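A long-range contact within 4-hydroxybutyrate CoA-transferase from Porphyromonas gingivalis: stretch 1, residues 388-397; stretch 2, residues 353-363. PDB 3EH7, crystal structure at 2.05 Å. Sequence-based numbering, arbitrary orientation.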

# COMPACT_ATOMS: atom_id res chain seq x y z
N GLU A 388 -4.54 6.37 1.10
CA GLU A 388 -3.23 6.68 1.66
C GLU A 388 -2.66 8.07 1.39
O GLU A 388 -1.67 8.47 2.00
CB GLU A 388 -2.20 5.62 1.29
CG GLU A 388 -2.09 5.29 -0.16
CD GLU A 388 -1.33 4.03 -0.39
OE1 GLU A 388 -0.64 3.62 0.58
OE2 GLU A 388 -1.38 3.49 -1.54
N VAL A 389 -3.29 8.83 0.50
CA VAL A 389 -2.79 10.17 0.17
C VAL A 389 -2.85 11.03 1.44
O VAL A 389 -3.76 10.85 2.24
CB VAL A 389 -3.60 10.75 -1.00
CG1 VAL A 389 -5.11 10.83 -0.61
CG2 VAL A 389 -3.03 12.12 -1.44
N ASP A 390 -1.88 11.93 1.64
CA ASP A 390 -1.77 12.71 2.86
C ASP A 390 -1.96 14.20 2.48
O ASP A 390 -3.10 14.64 2.32
CB ASP A 390 -0.41 12.38 3.49
CG ASP A 390 -0.18 13.00 4.83
OD1 ASP A 390 -1.12 13.61 5.36
OD2 ASP A 390 0.97 12.82 5.35
N TYR A 391 -0.87 14.94 2.24
CA TYR A 391 -0.91 16.31 1.74
C TYR A 391 -0.85 16.40 0.23
O TYR A 391 -0.13 15.63 -0.46
CB TYR A 391 0.28 17.12 2.26
CG TYR A 391 0.30 17.37 3.74
CD1 TYR A 391 0.95 16.48 4.60
CD2 TYR A 391 -0.28 18.51 4.29
CE1 TYR A 391 0.99 16.70 5.97
CE2 TYR A 391 -0.23 18.76 5.67
CZ TYR A 391 0.41 17.84 6.49
OH TYR A 391 0.48 18.03 7.82
N VAL A 392 -1.57 17.37 -0.30
CA VAL A 392 -1.47 17.73 -1.70
C VAL A 392 -1.16 19.20 -1.76
O VAL A 392 -1.77 19.99 -1.05
CB VAL A 392 -2.78 17.42 -2.47
CG1 VAL A 392 -2.70 17.95 -3.91
CG2 VAL A 392 -3.09 15.91 -2.43
N VAL A 393 -0.18 19.58 -2.58
CA VAL A 393 0.29 20.97 -2.64
C VAL A 393 0.36 21.48 -4.07
O VAL A 393 0.96 20.83 -4.94
CB VAL A 393 1.69 21.12 -2.00
CG1 VAL A 393 2.16 22.56 -2.10
CG2 VAL A 393 1.70 20.65 -0.53
N THR A 394 -0.28 22.63 -4.31
CA THR A 394 -0.14 23.36 -5.56
C THR A 394 0.35 24.78 -5.29
O THR A 394 0.54 25.16 -4.14
CB THR A 394 -1.45 23.43 -6.35
OG1 THR A 394 -2.34 24.34 -5.71
CG2 THR A 394 -2.09 22.04 -6.48
N GLU A 395 0.53 25.55 -6.35
CA GLU A 395 0.83 26.98 -6.24
C GLU A 395 -0.27 27.73 -5.52
O GLU A 395 -0.03 28.84 -5.09
CB GLU A 395 1.08 27.63 -7.61
CG GLU A 395 -0.14 27.74 -8.57
CD GLU A 395 -0.26 26.56 -9.55
OE1 GLU A 395 0.09 25.41 -9.18
OE2 GLU A 395 -0.72 26.79 -10.70
N TYR A 396 -1.47 27.15 -5.39
CA TYR A 396 -2.58 27.85 -4.73
C TYR A 396 -2.75 27.45 -3.27
O TYR A 396 -3.56 28.05 -2.59
CB TYR A 396 -3.89 27.70 -5.50
CG TYR A 396 -3.80 28.35 -6.86
CD1 TYR A 396 -3.93 29.72 -7.00
CD2 TYR A 396 -3.56 27.58 -8.00
CE1 TYR A 396 -3.81 30.33 -8.27
CE2 TYR A 396 -3.44 28.16 -9.26
CZ TYR A 396 -3.55 29.53 -9.38
OH TYR A 396 -3.42 30.06 -10.63
N GLY A 397 -1.97 26.49 -2.79
CA GLY A 397 -1.97 26.17 -1.36
C GLY A 397 -1.86 24.70 -1.03
O GLY A 397 -1.45 23.88 -1.84
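Stretch 2, residues 353-363: NGKSIMAIPST

Stretch 2 lies alongside stretch 1 as a neighbouring parallel β-strand, and the backbone ladder between them is closed at each end by an acidic side chain of stretch 1. Residues 355-359 are extended and run in the same general direction as strand 391-394; the two axes approach to 4.5 Å and cross at -34°, so the strands are twisted relative to each other. The two stretches bury 655 Å² between them, both sides summed.

The register pairs Tyr 391 with Ile 357, Val 392 with Met 358, and Val 393 with Ala 359, their CA atoms 4.6 to 4.7 Å apart. As in any parallel pair, each hydrogen-bonding residue reaches two residues on the partner. Tyr 391 N donates to Ser 356 O at 3.0 Å, and Tyr 391 O accepts from Met 358 N at 2.9 Å. Val 393 repeats the pattern: its N lies 2.8 Å from Met 358 O, and its O lies 2.8 Å from Ile 360 N. CA-H...O contacts supplement the ladder, among them Val 392 CA to Met 358 O at 3.3 Å and Thr 394 CA to Ile 360 O at 3.2 Å.

Side chains alternate between the two faces of the sheet. On one, Val 393 CG2 packs 3.4 Å from Ile 357 CG2, while Tyr 391 CB is 4.0 Å from Ile 357 CG1. Branched valine and isoleucine suit extended backbone; the small Ala 359 adds its methyl, with CB 4.5 Å from Val 393 CB. The Tyr 391 ring continues toward the start of the strand, where CE1 is 3.9 Å from Lys 355 CD, an aliphatic part of the lysine chain. On the other face, Val 392 CG2 lies 4.4 Å from CB of Met 358, a selenomethionine whose flexible chain leads away from stretch 1 at its end.

Before the ladder, Asp 390 points toward stretch 2 and its OD2 accepts a hydrogen bond from Ser 356 N at 3.1 Å. A carboxylate is apt here because it can take several donors: Asp 390 OD2 also receives a hydrogen bond from water 1 at 2.7 Å, and that water donates to Gly 354 O at 2.8 Å. Water 2 adds a second bridge, 3.0 Å from both Ser 356 OG and Asp 390 N, so the small hydroxyl of the serine joins the polar network.

Beyond the ladder, stretch 1 folds into a type I turn from Thr 394 to Gly 397, in which Thr 394 OG1 accepts from Tyr 396 N at 3.0 Å. The phi of 142° at Gly 397 would jam a CB against the preceding carbonyl, so glycine fits. Within the turn, Glu 395 uses both carboxylate oxygens on one serine: OE1 accepts from Ser 362 N at 2.9 Å and OE2 from Ser 362 OG at 2.8 Å. The same hydroxyl, Ser 362 OG, meets the edge of the Tyr 396 ring, 3.3 Å from CE2.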

# COMPACT_ATOMS: atom_id res chain seq x y z
N ASN A 353 5.77 11.23 13.29
CA ASN A 353 5.43 12.54 12.73
C ASN A 353 5.70 12.64 11.22
O ASN A 353 6.00 13.71 10.71
CB ASN A 353 6.18 13.65 13.50
CG ASN A 353 5.86 15.05 12.99
OD1 ASN A 353 4.73 15.36 12.59
ND2 ASN A 353 6.88 15.93 13.00
N GLY A 354 5.60 11.52 10.51
CA GLY A 354 5.81 11.50 9.07
C GLY A 354 4.73 12.21 8.24
O GLY A 354 3.58 12.33 8.68
N LYS A 355 5.12 12.69 7.06
CA LYS A 355 4.25 13.41 6.13
C LYS A 355 4.62 12.98 4.74
O LYS A 355 5.77 12.82 4.48
CB LYS A 355 4.53 14.92 6.18
CG LYS A 355 4.48 15.53 7.56
CD LYS A 355 4.52 17.06 7.54
CE LYS A 355 4.78 17.54 8.95
NZ LYS A 355 4.82 19.02 9.12
N SER A 356 3.65 12.78 3.85
CA SER A 356 3.95 12.73 2.46
C SER A 356 3.15 13.81 1.76
O SER A 356 2.00 14.14 2.12
CB SER A 356 3.67 11.37 1.85
OG SER A 356 2.32 11.15 1.68
N ILE A 357 3.80 14.36 0.75
CA ILE A 357 3.29 15.46 -0.03
C ILE A 357 3.30 15.10 -1.50
O ILE A 357 4.31 14.62 -2.03
CB ILE A 357 4.18 16.74 0.17
CG1 ILE A 357 4.21 17.12 1.64
CG2 ILE A 357 3.68 17.89 -0.72
CD1 ILE A 357 5.38 17.98 2.05
N MSE A 358 2.17 15.30 -2.14
CA MSE A 358 2.05 15.27 -3.60
C MSE A 358 2.06 16.76 -4.04
O MSE A 358 1.09 17.46 -3.84
CB MSE A 358 0.77 14.58 -4.02
CG MSE A 358 0.75 13.05 -3.70
SE MSE A 358 2.14 12.16 -4.76
CE MSE A 358 2.20 10.50 -3.77
N ALA A 359 3.19 17.21 -4.58
CA ALA A 359 3.44 18.60 -4.97
C ALA A 359 3.38 18.70 -6.49
O ALA A 359 4.20 18.08 -7.23
CB ALA A 359 4.81 19.04 -4.47
N ILE A 360 2.38 19.43 -6.97
CA ILE A 360 2.09 19.48 -8.39
C ILE A 360 1.66 20.88 -8.81
O ILE A 360 1.05 21.60 -8.01
CB ILE A 360 1.00 18.48 -8.78
CG1 ILE A 360 -0.22 18.61 -7.87
CG2 ILE A 360 1.55 17.06 -8.71
CD1 ILE A 360 -1.43 18.00 -8.45
N PRO A 361 1.98 21.26 -10.06
CA PRO A 361 1.37 22.42 -10.68
C PRO A 361 -0.13 22.15 -10.78
O PRO A 361 -0.53 21.00 -11.00
CB PRO A 361 1.99 22.44 -12.08
CG PRO A 361 3.12 21.56 -12.05
CD PRO A 361 2.90 20.57 -10.99
N SER A 362 -0.95 23.16 -10.60
CA SER A 362 -2.39 22.95 -10.63
C SER A 362 -2.89 22.65 -12.05
O SER A 362 -4.02 22.15 -12.23
CB SER A 362 -3.14 24.15 -10.03
OG SER A 362 -3.04 25.30 -10.85
N THR A 363 -2.06 22.94 -13.05
CA THR A 363 -2.48 22.79 -14.45
C THR A 363 -1.44 22.04 -15.26
O THR A 363 -0.32 21.81 -14.82
CB THR A 363 -2.76 24.16 -15.15
OG1 THR A 363 -1.53 24.86 -15.32
CG2 THR A 363 -3.76 25.04 -14.36
O HOH W 1 1.12 13.39 7.97
O HOH W 2 0.40 12.64 -0.14
O HOH W 3 0.06 25.45 -12.91